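Long-range contacts in light Chain (Clostridium botulinum, PDB 6BVD), which probably cleaves a SNARE protein of nerve terminals as the zinc-dependent protease domain of a mosaic botulinum neurotoxin, blocking neurotransmitter release: residues S59-P63 against Y74-N78; R25-Y29 against G170-Y174; G374-N380 against R425-C430. All coordinates share one frame; numbering follows the deposited sequence.

Contact 1: S59-P63 against Y74-N78; sequences SLFNP and YFDPN
F61, at the end of a short 3-10 turn, comes closest to P77 of an irregular chain, their CA atoms 5.3 Å apart, and no direct hydrogen bond joins the two backbones. A water does so instead: it donates to F61 O at 2.8 Å and accepts from D76 N at 2.9 Å, satisfying a carbonyl and an amide that do not reach each other. The F61 ring itself turns away to a cation-pi contact with R53. On one flank of this bridge P63 lays its ring over a face of F75. P63 CG stands 3.5 Å from the centroid of the F75 ring, only 19° off the normal and displaced toward the CG-CD1 rim, a CH-pi contact. The phenyl is brought there because F75 CG lies anti to its own carbonyl carbon (chi1 -63°). On the other flank P77 CG lies against two oxygens, F61 O and N62 OD1, 3.5 Å from each. Just beyond, D76 OD1 accepts from N78 N in an Asx turn, while D76 O is bonded by R51. The two segments flank helix 65-70, whose K68 touches both P63 and F75, and 74-78 then runs on toward helix 83-100.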
ATOM      1  N   SER A  59      -1.378   9.792  38.484  1.00 58.09           N
ATOM      2  CA  SER A  59      -0.008   9.660  38.948  1.00 51.14           C
ATOM      3  C   SER A  59       0.626   8.433  38.304  1.00 41.90           C
ATOM      4  O   SER A  59       1.832   8.339  38.226  1.00 42.62           O
ATOM      5  CB  SER A  59       0.040   9.567  40.477  1.00 52.77           C
ATOM      6  OG  SER A  59      -0.211   8.241  40.913  1.00 51.36           O
ATOM      7  N   LEU A  60      -0.193   7.513  37.803  1.00 44.61           N
ATOM      8  CA  LEU A  60       0.336   6.285  37.220  1.00 46.00           C
ATOM      9  C   LEU A  60       1.007   6.501  35.864  1.00 40.51           C
ATOM     10  O   LEU A  60       1.788   5.650  35.427  1.00 39.88           O
ATOM     11  CB  LEU A  60      -0.770   5.237  37.087  1.00 47.64           C
ATOM     12  CG  LEU A  60      -1.378   4.770  38.418  1.00 53.36           C
ATOM     13  CD1 LEU A  60      -2.595   3.861  38.194  1.00 49.33           C
ATOM     14  CD2 LEU A  60      -0.328   4.094  39.291  1.00 49.37           C
ATOM     15  N   PHE A  61       0.745   7.635  35.217  1.00 36.48           N
ATOM     16  CA  PHE A  61       1.338   7.912  33.902  1.00 40.52           C
ATOM     17  C   PHE A  61       2.816   8.243  34.027  1.00 41.47           C
ATOM     18  O   PHE A  61       3.549   8.187  33.042  1.00 31.99           O
ATOM     19  CB  PHE A  61       0.614   9.049  33.187  1.00 36.78           C
ATOM     20  CG  PHE A  61      -0.707   8.637  32.603  1.00 35.65           C
ATOM     21  CD1 PHE A  61      -1.854   8.611  33.396  1.00 31.32           C
ATOM     22  CD2 PHE A  61      -0.800   8.254  31.281  1.00 29.06           C
ATOM     23  CE1 PHE A  61      -3.063   8.211  32.875  1.00 32.59           C
ATOM     24  CE2 PHE A  61      -1.999   7.865  30.754  1.00 32.55           C
ATOM     25  CZ  PHE A  61      -3.135   7.838  31.543  1.00 31.96           C
ATOM     26  N   ASN A  62       3.236   8.599  35.240  1.00 39.34           N
ATOM     27  CA  ASN A  62       4.615   8.967  35.481  1.00 44.68           C
ATOM     28  C   ASN A  62       5.199   8.290  36.728  1.00 55.29           C
ATOM     29  O   ASN A  62       5.570   8.973  37.686  1.00 51.54           O
ATOM     30  CB  ASN A  62       4.719  10.478  35.624  1.00 38.95           C
ATOM     31  CG  ASN A  62       6.128  10.968  35.490  1.00 48.78           C
ATOM     32  OD1 ASN A  62       6.964  10.327  34.841  1.00 49.76           O
ATOM     33  ND2 ASN A  62       6.427  12.084  36.141  1.00 51.55           N
ATOM     34  N   PRO A  63       5.332   6.950  36.703  1.00 58.70           N
ATOM     35  CA  PRO A  63       5.777   6.225  37.909  1.00 61.28           C
ATOM     36  C   PRO A  63       7.204   6.562  38.337  1.00 61.55           C
ATOM     37  O   PRO A  63       8.055   6.809  37.482  1.00 57.47           O
ATOM     38  CB  PRO A  63       5.697   4.749  37.497  1.00 59.83           C
ATOM     39  CG  PRO A  63       5.705   4.740  36.009  1.00 54.86           C
ATOM     40  CD  PRO A  63       5.309   6.100  35.501  1.00 53.79           C
ATOM     41  N   TYR A  74       7.142   0.247  29.806  1.00 36.58           N
ATOM     42  CA  TYR A  74       7.809   1.505  29.509  1.00 30.96           C
ATOM     43  C   TYR A  74       6.820   2.667  29.682  1.00 37.45           C
ATOM     44  O   TYR A  74       5.669   2.583  29.256  1.00 36.97           O
ATOM     45  CB  TYR A  74       8.392   1.489  28.082  1.00 33.25           C
ATOM     46  CG  TYR A  74       9.140   2.749  27.749  1.00 36.53           C
ATOM     47  CD1 TYR A  74      10.380   3.005  28.315  1.00 37.37           C
ATOM     48  CD2 TYR A  74       8.587   3.713  26.914  1.00 31.32           C
ATOM     49  CE1 TYR A  74      11.067   4.172  28.038  1.00 37.18           C
ATOM     50  CE2 TYR A  74       9.266   4.893  26.630  1.00 32.57           C
ATOM     51  CZ  TYR A  74      10.515   5.110  27.202  1.00 39.10           C
ATOM     52  OH  TYR A  74      11.206   6.274  26.951  1.00 39.92           O
ATOM     53  N   PHE A  75       7.293   3.761  30.266  1.00 33.66           N
ATOM     54  CA  PHE A  75       6.432   4.863  30.655  1.00 32.86           C
ATOM     55  C   PHE A  75       6.947   6.178  30.116  1.00 30.44           C
ATOM     56  O   PHE A  75       8.138   6.430  30.145  1.00 35.90           O
ATOM     57  CB  PHE A  75       6.321   4.928  32.183  1.00 36.84           C
ATOM     58  CG  PHE A  75       5.687   3.713  32.780  1.00 39.98           C
ATOM     59  CD1 PHE A  75       4.318   3.694  33.041  1.00 37.36           C
ATOM     60  CD2 PHE A  75       6.438   2.573  33.036  1.00 38.53           C
ATOM     61  CE1 PHE A  75       3.717   2.575  33.564  1.00 34.02           C
ATOM     62  CE2 PHE A  75       5.840   1.435  33.558  1.00 40.23           C
ATOM     63  CZ  PHE A  75       4.471   1.437  33.817  1.00 37.04           C
ATOM     64  N   ASP A  76       6.035   7.002  29.615  1.00 29.72           N
ATOM     65  CA  ASP A  76       6.349   8.358  29.161  1.00 30.70           C
ATOM     66  C   ASP A  76       5.057   9.182  29.091  1.00 33.16           C
ATOM     67  O   ASP A  76       4.222   8.977  28.204  1.00 37.66           O
ATOM     68  CB  ASP A  76       7.051   8.325  27.805  1.00 34.01           C
ATOM     69  CG  ASP A  76       7.514   9.695  27.348  1.00 36.98           C
ATOM     70  OD1 ASP A  76       7.039  10.726  27.898  1.00 38.40           O
ATOM     71  OD2 ASP A  76       8.360   9.737  26.423  1.00 39.53           O
ATOM     72  N   PRO A  77       4.892  10.125  30.026  1.00 40.47           N
ATOM     73  CA  PRO A  77       3.649  10.890  30.143  1.00 39.80           C
ATOM     74  C   PRO A  77       3.426  11.783  28.939  1.00 34.48           C
ATOM     75  O   PRO A  77       2.323  12.258  28.761  1.00 37.18           O
ATOM     76  CB  PRO A  77       3.856  11.735  31.410  1.00 38.81           C
ATOM     77  CG  PRO A  77       5.059  11.164  32.072  1.00 44.55           C
ATOM     78  CD  PRO A  77       5.891  10.556  31.015  1.00 39.16           C
ATOM     79  N   ASN A  78       4.469  12.030  28.149  1.00 42.52           N
ATOM     80  CA  ASN A  78       4.370  12.977  27.046  1.00 43.73           C
ATOM     81  C   ASN A  78       4.004  12.349  25.700  1.00 39.71           C
ATOM     82  O   ASN A  78       3.732  13.065  24.743  1.00 38.13           O
ATOM     83  CB  ASN A  78       5.681  13.750  26.900  1.00 49.24           C
ATOM     84  CG  ASN A  78       5.903  14.721  28.027  1.00 51.99           C
ATOM     85  OD1 ASN A  78       4.981  15.415  28.452  1.00 57.05           O
ATOM     86  ND2 ASN A  78       7.129  14.794  28.509  1.00 52.96           N
TER
HETATM   87  O   HOH W   1       3.344   6.886  30.562  1.00 24.85           O

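Contact 2: R25-Y29 against G170-Y174; sequences RPPYY and GGIIY
The Y28 ring meets the segment 170-174 obliquely: I172 CD1 approaches its CE2 at 4.0 Å, and I173 N comes in at the phenol end. At the Y29 ring, P26 O lies in plane at the edge, and F36 meets it edge-to-face. The hydroxyl of Y28 carries the polar part of the contact. Its OH accepts a hydrogen bond from I173 N, 3.0 Å long with an N-H...O angle of 158°, and is linked at 2.6 Å to a water that donates to G171 O at 2.8 Å. One hydroxyl thus ties up, directly or through water, two polar backbone groups two residues apart. P26 to Y29 form a type II beta turn, closed by Y29 N bonding to P26 O at 3.0 Å; Y28 is its third residue, with the positive phi (82°) such a turn demands. This turn follows strand 21-24, while 170-174 continues strand 168-171, an outermost strand of the same mixed sheet in this zinc-protease fold. Beside the phenol, I172 and P27 cross at about a right angle. The first torsion of I172 sets CG1 beside the backbone N, and the turn at chi2 (-61°) carries CD1 to P27 CG at 3.7 Å. P27 rests also on I156 of strand 155-158, and R135 touches both Y28 and I172 and bonds to I173 O.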
ATOM      1  N   ARG A  25     -18.833  11.604  22.056  1.00 20.08           N
ATOM      2  CA  ARG A  25     -18.885  11.529  23.531  1.00 20.69           C
ATOM      3  C   ARG A  25     -18.778  10.066  23.890  1.00 22.91           C
ATOM      4  O   ARG A  25     -19.764   9.348  23.771  1.00 19.92           O
ATOM      5  CB  ARG A  25     -20.191  12.120  24.075  1.00 16.79           C
ATOM      6  CG  ARG A  25     -20.191  12.273  25.614  1.00 19.92           C
ATOM      7  CD  ARG A  25     -21.552  12.838  26.132  1.00 18.99           C
ATOM      8  NE  ARG A  25     -22.634  11.852  25.994  1.00 24.43           N
ATOM      9  CZ  ARG A  25     -23.859  12.026  26.473  1.00 26.08           C
ATOM     10  NH1 ARG A  25     -24.132  13.129  27.135  1.00 26.36           N
ATOM     11  NH2 ARG A  25     -24.792  11.097  26.310  1.00 28.27           N
ATOM     12  N   PRO A  26     -17.580   9.599  24.287  1.00 24.21           N
ATOM     13  CA  PRO A  26     -17.456   8.135  24.368  1.00 27.90           C
ATOM     14  C   PRO A  26     -18.107   7.555  25.642  1.00 30.27           C
ATOM     15  O   PRO A  26     -18.468   8.308  26.548  1.00 24.37           O
ATOM     16  CB  PRO A  26     -15.916   7.895  24.282  1.00 23.47           C
ATOM     17  CG  PRO A  26     -15.269   9.174  24.515  1.00 26.63           C
ATOM     18  CD  PRO A  26     -16.299  10.297  24.468  1.00 29.30           C
ATOM     19  N   PRO A  27     -18.324   6.223  25.681  1.00 23.97           N
ATOM     20  CA  PRO A  27     -18.976   5.627  26.850  1.00 26.06           C
ATOM     21  C   PRO A  27     -18.238   6.000  28.140  1.00 24.11           C
ATOM     22  O   PRO A  27     -16.994   6.075  28.127  1.00 22.95           O
ATOM     23  CB  PRO A  27     -18.923   4.106  26.572  1.00 23.33           C
ATOM     24  CG  PRO A  27     -18.030   3.953  25.408  1.00 25.32           C
ATOM     25  CD  PRO A  27     -18.010   5.225  24.646  1.00 23.40           C
ATOM     26  N   TYR A  28     -19.020   6.282  29.180  1.00 24.82           N
ATOM     27  CA  TYR A  28     -18.593   6.722  30.519  1.00 22.60           C
ATOM     28  C   TYR A  28     -18.310   8.247  30.591  1.00 31.10           C
ATOM     29  O   TYR A  28     -18.050   8.770  31.682  1.00 31.88           O
ATOM     30  CB  TYR A  28     -17.351   5.936  31.005  1.00 25.48           C
ATOM     31  CG  TYR A  28     -17.533   4.430  31.037  1.00 22.86           C
ATOM     32  CD1 TYR A  28     -18.650   3.854  31.616  1.00 27.98           C
ATOM     33  CD2 TYR A  28     -16.582   3.581  30.451  1.00 26.27           C
ATOM     34  CE1 TYR A  28     -18.817   2.462  31.647  1.00 27.17           C
ATOM     35  CE2 TYR A  28     -16.740   2.201  30.462  1.00 28.85           C
ATOM     36  CZ  TYR A  28     -17.866   1.646  31.053  1.00 26.66           C
ATOM     37  OH  TYR A  28     -18.029   0.275  31.081  1.00 26.61           O
ATOM     38  N   TYR A  29     -18.405   8.974  29.469  1.00 25.79           N
ATOM     39  CA  TYR A  29     -18.180  10.426  29.494  1.00 19.29           C
ATOM     40  C   TYR A  29     -19.529  11.211  29.456  1.00 27.32           C
ATOM     41  O   TYR A  29     -19.572  12.426  29.174  1.00 24.45           O
ATOM     42  CB  TYR A  29     -17.267  10.861  28.338  1.00 26.67           C
ATOM     43  CG  TYR A  29     -15.791  10.506  28.553  1.00 23.83           C
ATOM     44  CD1 TYR A  29     -14.957  11.349  29.284  1.00 25.61           C
ATOM     45  CD2 TYR A  29     -15.241   9.312  28.047  1.00 19.95           C
ATOM     46  CE1 TYR A  29     -13.625  11.027  29.522  1.00 23.12           C
ATOM     47  CE2 TYR A  29     -13.898   9.001  28.258  1.00 22.17           C
ATOM     48  CZ  TYR A  29     -13.101   9.860  28.986  1.00 26.19           C
ATOM     49  OH  TYR A  29     -11.786   9.565  29.207  1.00 28.65           O
ATOM     50  N   GLY A 170     -11.603  -4.300  26.092  1.00 15.20           N
ATOM     51  CA  GLY A 170     -12.634  -4.333  27.115  1.00 14.45           C
ATOM     52  C   GLY A 170     -14.025  -4.086  26.565  1.00 20.80           C
ATOM     53  O   GLY A 170     -14.145  -3.609  25.456  1.00 20.22           O
ATOM     54  N   GLY A 171     -15.082  -4.433  27.321  1.00 19.30           N
ATOM     55  CA  GLY A 171     -16.447  -4.198  26.847  1.00 17.79           C
ATOM     56  C   GLY A 171     -17.071  -3.032  27.622  1.00 21.98           C
ATOM     57  O   GLY A 171     -16.396  -2.421  28.463  1.00 23.91           O
ATOM     58  N   ILE A 172     -18.353  -2.751  27.378  1.00 17.36           N
ATOM     59  CA  ILE A 172     -19.039  -1.666  28.089  1.00 16.54           C
ATOM     60  C   ILE A 172     -20.134  -2.187  29.013  1.00 21.19           C
ATOM     61  O   ILE A 172     -20.828  -3.162  28.691  1.00 26.17           O
ATOM     62  CB  ILE A 172     -19.633  -0.647  27.085  1.00 27.29           C
ATOM     63  CG1 ILE A 172     -18.532  -0.100  26.144  1.00 22.63           C
ATOM     64  CG2 ILE A 172     -20.362   0.492  27.856  1.00 16.61           C
ATOM     65  CD1 ILE A 172     -17.393   0.651  26.860  1.00 24.45           C
ATOM     66  N   ILE A 173     -20.271  -1.546  30.182  1.00 23.23           N
ATOM     67  CA  ILE A 173     -21.230  -1.908  31.202  1.00 27.76           C
ATOM     68  C   ILE A 173     -22.491  -1.020  31.198  1.00 28.94           C
ATOM     69  O   ILE A 173     -22.385   0.191  31.076  1.00 25.05           O
ATOM     70  CB  ILE A 173     -20.550  -1.834  32.586  1.00 29.30           C
ATOM     71  CG1 ILE A 173     -19.474  -2.908  32.687  1.00 33.27           C
ATOM     72  CG2 ILE A 173     -21.584  -1.931  33.721  1.00 33.93           C
ATOM     73  CD1 ILE A 173     -18.443  -2.623  33.762  1.00 42.67           C
ATOM     74  N   TYR A 174     -23.667  -1.641  31.328  1.00 24.83           N
ATOM     75  CA  TYR A 174     -24.945  -0.925  31.469  1.00 34.91           C
ATOM     76  C   TYR A 174     -25.372  -0.918  32.937  1.00 33.64           C
ATOM     77  O   TYR A 174     -25.314  -1.948  33.610  1.00 34.00           O
ATOM     78  CB  TYR A 174     -26.031  -1.578  30.584  1.00 27.95           C
ATOM     79  CG  TYR A 174     -27.432  -1.017  30.705  1.00 27.37           C
ATOM     80  CD1 TYR A 174     -27.686   0.336  30.485  1.00 27.98           C
ATOM     81  CD2 TYR A 174     -28.516  -1.847  30.991  1.00 31.22           C
ATOM     82  CE1 TYR A 174     -28.975   0.854  30.588  1.00 31.53           C
ATOM     83  CE2 TYR A 174     -29.819  -1.338  31.080  1.00 31.70           C
ATOM     84  CZ  TYR A 174     -30.040   0.016  30.885  1.00 32.98           C
ATOM     85  OH  TYR A 174     -31.319   0.548  30.981  1.00 34.56           O
TER
HETATM   86  O   HOH W   2     -15.844  -1.145  30.920  1.00 35.84           O

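Contact 3: G374-N380 against R425-C430; sequences GPFYLPN and RVVRLC
R428 can be followed outward from the strand pair, lying beside Y377 and pointing the same way. Its CB sits 4.0 Å from Y377 O, the carbonyl that R428 N bonds. The chain runs extended from CG to NE, and NE passes P379 CG at 4.0 Å. CZ lies 3.9 Å from P379 CB, which covers one guanidinium face near its rim, closest to NH2. NH1 ends at the edge of the Y377 ring, 3.7 Å from CE2, with ring and guanidinium planes 53° apart. On the sheet's other side F376 CE1 meets L429 CD1 at 3.9 Å; just past the strands L378 CD2 lies against V427 CG1. Where the strands part, a water accepts from N380 N and donates to R425 O and V426 O; the guanidinium of R425 is salt-bridged to D383. Y377 and R428 are an antiparallel hydrogen-bonded pair, Y377 N to R428 O and R428 N to Y377 O, both 2.8 Å; F376 and L429 are the adjoining non-hydrogen-bonded pair, and C430 N donates to P375 O beyond them. This is a short antiparallel ladder, adding strand 428-429 along strand 373-377 as an outermost strand of the five-stranded sheet in the zinc-protease domain.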
ATOM      1  N   GLY A 374      12.563  -7.091  25.791  1.00 34.80           N
ATOM      2  CA  GLY A 374      12.638  -5.695  25.419  1.00 29.20           C
ATOM      3  C   GLY A 374      12.302  -4.828  26.614  1.00 35.65           C
ATOM      4  O   GLY A 374      12.794  -5.072  27.709  1.00 38.08           O
ATOM      5  N   PRO A 375      11.428  -3.836  26.422  1.00 39.00           N
ATOM      6  CA  PRO A 375      10.708  -3.569  25.174  1.00 31.09           C
ATOM      7  C   PRO A 375      11.440  -2.648  24.196  1.00 32.60           C
ATOM      8  O   PRO A 375      12.490  -2.080  24.519  1.00 29.02           O
ATOM      9  CB  PRO A 375       9.417  -2.908  25.669  1.00 35.21           C
ATOM     10  CG  PRO A 375       9.846  -2.108  26.826  1.00 35.75           C
ATOM     11  CD  PRO A 375      10.939  -2.971  27.518  1.00 39.86           C
ATOM     12  N   PHE A 376      10.854  -2.510  23.004  1.00 29.32           N
ATOM     13  CA  PHE A 376      11.438  -1.764  21.895  1.00 31.80           C
ATOM     14  C   PHE A 376      10.548  -0.637  21.374  1.00 29.30           C
ATOM     15  O   PHE A 376       9.333  -0.757  21.360  1.00 32.19           O
ATOM     16  CB  PHE A 376      11.748  -2.715  20.730  1.00 28.57           C
ATOM     17  CG  PHE A 376      12.747  -3.791  21.081  1.00 34.20           C
ATOM     18  CD1 PHE A 376      14.105  -3.550  20.969  1.00 32.45           C
ATOM     19  CD2 PHE A 376      12.330  -5.027  21.525  1.00 31.00           C
ATOM     20  CE1 PHE A 376      15.061  -4.543  21.327  1.00 27.47           C
ATOM     21  CE2 PHE A 376      13.278  -6.019  21.880  1.00 30.01           C
ATOM     22  CZ  PHE A 376      14.629  -5.767  21.766  1.00 22.58           C
ATOM     23  N   TYR A 377      11.177   0.450  20.953  1.00 26.19           N
ATOM     24  CA  TYR A 377      10.492   1.472  20.164  1.00 28.29           C
ATOM     25  C   TYR A 377      10.710   1.176  18.674  1.00 26.30           C
ATOM     26  O   TYR A 377      11.826   0.802  18.277  1.00 29.15           O
ATOM     27  CB  TYR A 377      11.028   2.834  20.538  1.00 27.34           C
ATOM     28  CG  TYR A 377      10.473   4.014  19.773  1.00 26.68           C
ATOM     29  CD1 TYR A 377       9.114   4.303  19.792  1.00 28.01           C
ATOM     30  CD2 TYR A 377      11.322   4.879  19.096  1.00 25.92           C
ATOM     31  CE1 TYR A 377       8.616   5.417  19.124  1.00 32.64           C
ATOM     32  CE2 TYR A 377      10.827   5.987  18.415  1.00 29.40           C
ATOM     33  CZ  TYR A 377       9.477   6.246  18.434  1.00 27.77           C
ATOM     34  OH  TYR A 377       8.995   7.346  17.771  1.00 35.09           O
ATOM     35  N   LEU A 378       9.650   1.300  17.870  1.00 25.09           N
ATOM     36  CA  LEU A 378       9.709   1.111  16.419  1.00 33.25           C
ATOM     37  C   LEU A 378       9.542   2.458  15.719  1.00 35.26           C
ATOM     38  O   LEU A 378       8.416   2.852  15.420  1.00 31.67           O
ATOM     39  CB  LEU A 378       8.600   0.173  15.949  1.00 29.50           C
ATOM     40  CG  LEU A 378       8.403  -1.096  16.765  1.00 30.49           C
ATOM     41  CD1 LEU A 378       7.287  -1.945  16.226  1.00 24.35           C
ATOM     42  CD2 LEU A 378       9.706  -1.872  16.799  1.00 28.85           C
ATOM     43  N   PRO A 379      10.650   3.160  15.464  1.00 33.50           N
ATOM     44  CA  PRO A 379      10.635   4.555  14.995  1.00 32.72           C
ATOM     45  C   PRO A 379      10.164   4.787  13.548  1.00 37.54           C
ATOM     46  O   PRO A 379       9.770   5.933  13.250  1.00 37.93           O
ATOM     47  CB  PRO A 379      12.096   4.969  15.131  1.00 30.76           C
ATOM     48  CG  PRO A 379      12.863   3.688  14.957  1.00 31.36           C
ATOM     49  CD  PRO A 379      12.024   2.649  15.632  1.00 32.91           C
ATOM     50  N   ASN A 380      10.188   3.763  12.692  1.00 26.79           N
ATOM     51  CA  ASN A 380       9.947   3.978  11.269  1.00 25.96           C
ATOM     52  C   ASN A 380       8.938   3.074  10.586  1.00 23.89           C
ATOM     53  O   ASN A 380       9.183   2.601   9.471  1.00 26.40           O
ATOM     54  CB  ASN A 380      11.279   3.864  10.507  1.00 28.77           C
ATOM     55  CG  ASN A 380      12.317   4.834  11.014  1.00 39.39           C
ATOM     56  OD1 ASN A 380      13.368   4.431  11.536  1.00 40.73           O
ATOM     57  ND2 ASN A 380      12.018   6.124  10.907  1.00 34.24           N
ATOM     58  N   ARG A 425      17.296   1.034  12.323  1.00 35.92           N
ATOM     59  CA  ARG A 425      16.148   1.800  11.872  1.00 41.39           C
ATOM     60  C   ARG A 425      14.889   0.941  12.014  1.00 39.13           C
ATOM     61  O   ARG A 425      13.771   1.381  11.726  1.00 38.93           O
ATOM     62  CB  ARG A 425      16.358   2.273  10.427  1.00 46.92           C
ATOM     63  CG  ARG A 425      17.310   3.463  10.292  1.00 45.75           C
ATOM     64  CD  ARG A 425      17.183   4.139   8.931  1.00 43.97           C
ATOM     65  NE  ARG A 425      16.049   5.057   8.943  1.00 48.66           N
ATOM     66  CZ  ARG A 425      15.017   4.988   8.104  1.00 45.99           C
ATOM     67  NH1 ARG A 425      14.998   4.057   7.154  1.00 45.28           N
ATOM     68  NH2 ARG A 425      14.019   5.862   8.197  1.00 47.91           N
ATOM     69  N   VAL A 426      15.067  -0.283  12.502  1.00 37.09           N
ATOM     70  CA  VAL A 426      13.931  -1.155  12.727  1.00 28.09           C
ATOM     71  C   VAL A 426      13.417  -1.024  14.159  1.00 30.65           C
ATOM     72  O   VAL A 426      12.227  -0.820  14.366  1.00 31.14           O
ATOM     73  CB  VAL A 426      14.274  -2.632  12.460  1.00 38.15           C
ATOM     74  CG1 VAL A 426      13.036  -3.485  12.637  1.00 39.12           C
ATOM     75  CG2 VAL A 426      14.858  -2.826  11.051  1.00 38.58           C
ATOM     76  N   VAL A 427      14.324  -1.186  15.128  1.00 33.68           N
ATOM     77  CA  VAL A 427      14.032  -1.128  16.562  1.00 36.68           C
ATOM     78  C   VAL A 427      15.022  -0.283  17.369  1.00 38.07           C
ATOM     79  O   VAL A 427      16.196  -0.182  17.007  1.00 39.80           O
ATOM     80  CB  VAL A 427      14.020  -2.550  17.181  1.00 27.64           C
ATOM     81  CG1 VAL A 427      12.946  -3.391  16.565  1.00 30.15           C
ATOM     82  CG2 VAL A 427      15.411  -3.239  17.032  1.00 30.47           C
ATOM     83  N   ARG A 428      14.551   0.313  18.469  1.00 38.04           N
ATOM     84  CA  ARG A 428      15.428   0.895  19.494  1.00 38.04           C
ATOM     85  C   ARG A 428      15.093   0.308  20.855  1.00 36.59           C
ATOM     86  O   ARG A 428      13.945   0.360  21.290  1.00 29.82           O
ATOM     87  CB  ARG A 428      15.302   2.417  19.567  1.00 40.16           C
ATOM     88  CG  ARG A 428      15.785   3.155  18.350  1.00 50.47           C
ATOM     89  CD  ARG A 428      15.624   4.644  18.563  1.00 57.54           C
ATOM     90  NE  ARG A 428      15.616   5.380  17.301  1.00 66.82           N
ATOM     91  CZ  ARG A 428      14.990   6.543  17.138  1.00 66.77           C
ATOM     92  NH1 ARG A 428      14.330   7.078  18.161  1.00 63.79           N
ATOM     93  NH2 ARG A 428      15.016   7.164  15.961  1.00 64.18           N
ATOM     94  N   LEU A 429      16.087  -0.253  21.534  1.00 31.12           N
ATOM     95  CA  LEU A 429      15.856  -0.797  22.869  1.00 32.01           C
ATOM     96  C   LEU A 429      15.517   0.352  23.826  1.00 36.35           C
ATOM     97  O   LEU A 429      16.216   1.356  23.846  1.00 43.11           O
ATOM     98  CB  LEU A 429      17.091  -1.590  23.350  1.00 33.14           C
ATOM     99  CG  LEU A 429      17.028  -2.205  24.744  1.00 36.86           C
ATOM    100  CD1 LEU A 429      15.886  -3.200  24.844  1.00 42.49           C
ATOM    101  CD2 LEU A 429      18.354  -2.901  25.103  1.00 35.65           C
ATOM    102  N   CYS A 430      14.424   0.219  24.576  1.00 38.59           N
ATOM    103  CA  CYS A 430      13.974   1.255  25.508  1.00 41.15           C
ATOM    104  C   CYS A 430      14.804   1.247  26.776  1.00 52.28           C
ATOM    105  O   CYS A 430      15.347   0.211  27.145  1.00 54.30           O
ATOM    106  CB  CYS A 430      12.510   1.048  25.877  1.00 44.44           C
ATOM    107  SG  CYS A 430      11.358   1.285  24.538  1.00 46.56           S
TER
HETATM  108  O   HOH W   3      11.076   1.118  12.842  1.00 28.67           O

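How the contacts relate
Contacts 1 and 3 adjoin, their centres 18 Å apart: Y74 CD1 packs on C430 CB at 3.8 Å and Y74 CB on P375 CG at 4.1 Å, so the loop after helix 65-70 rests against the C430 end of that strand pair. Contact 2 stands apart, its centre 24 Å from that of contact 1 and 33 Å from that of contact 3. In sequence it spans contact 1, since 59-63 and 74-78 both fall between its segments, whereas contact 3 follows. Neither metal belongs to a contact: G171 is about 14 Å from the zinc ion held by H228, H232 and E266, and the N380 side chain about 12 Å from the calcium ion.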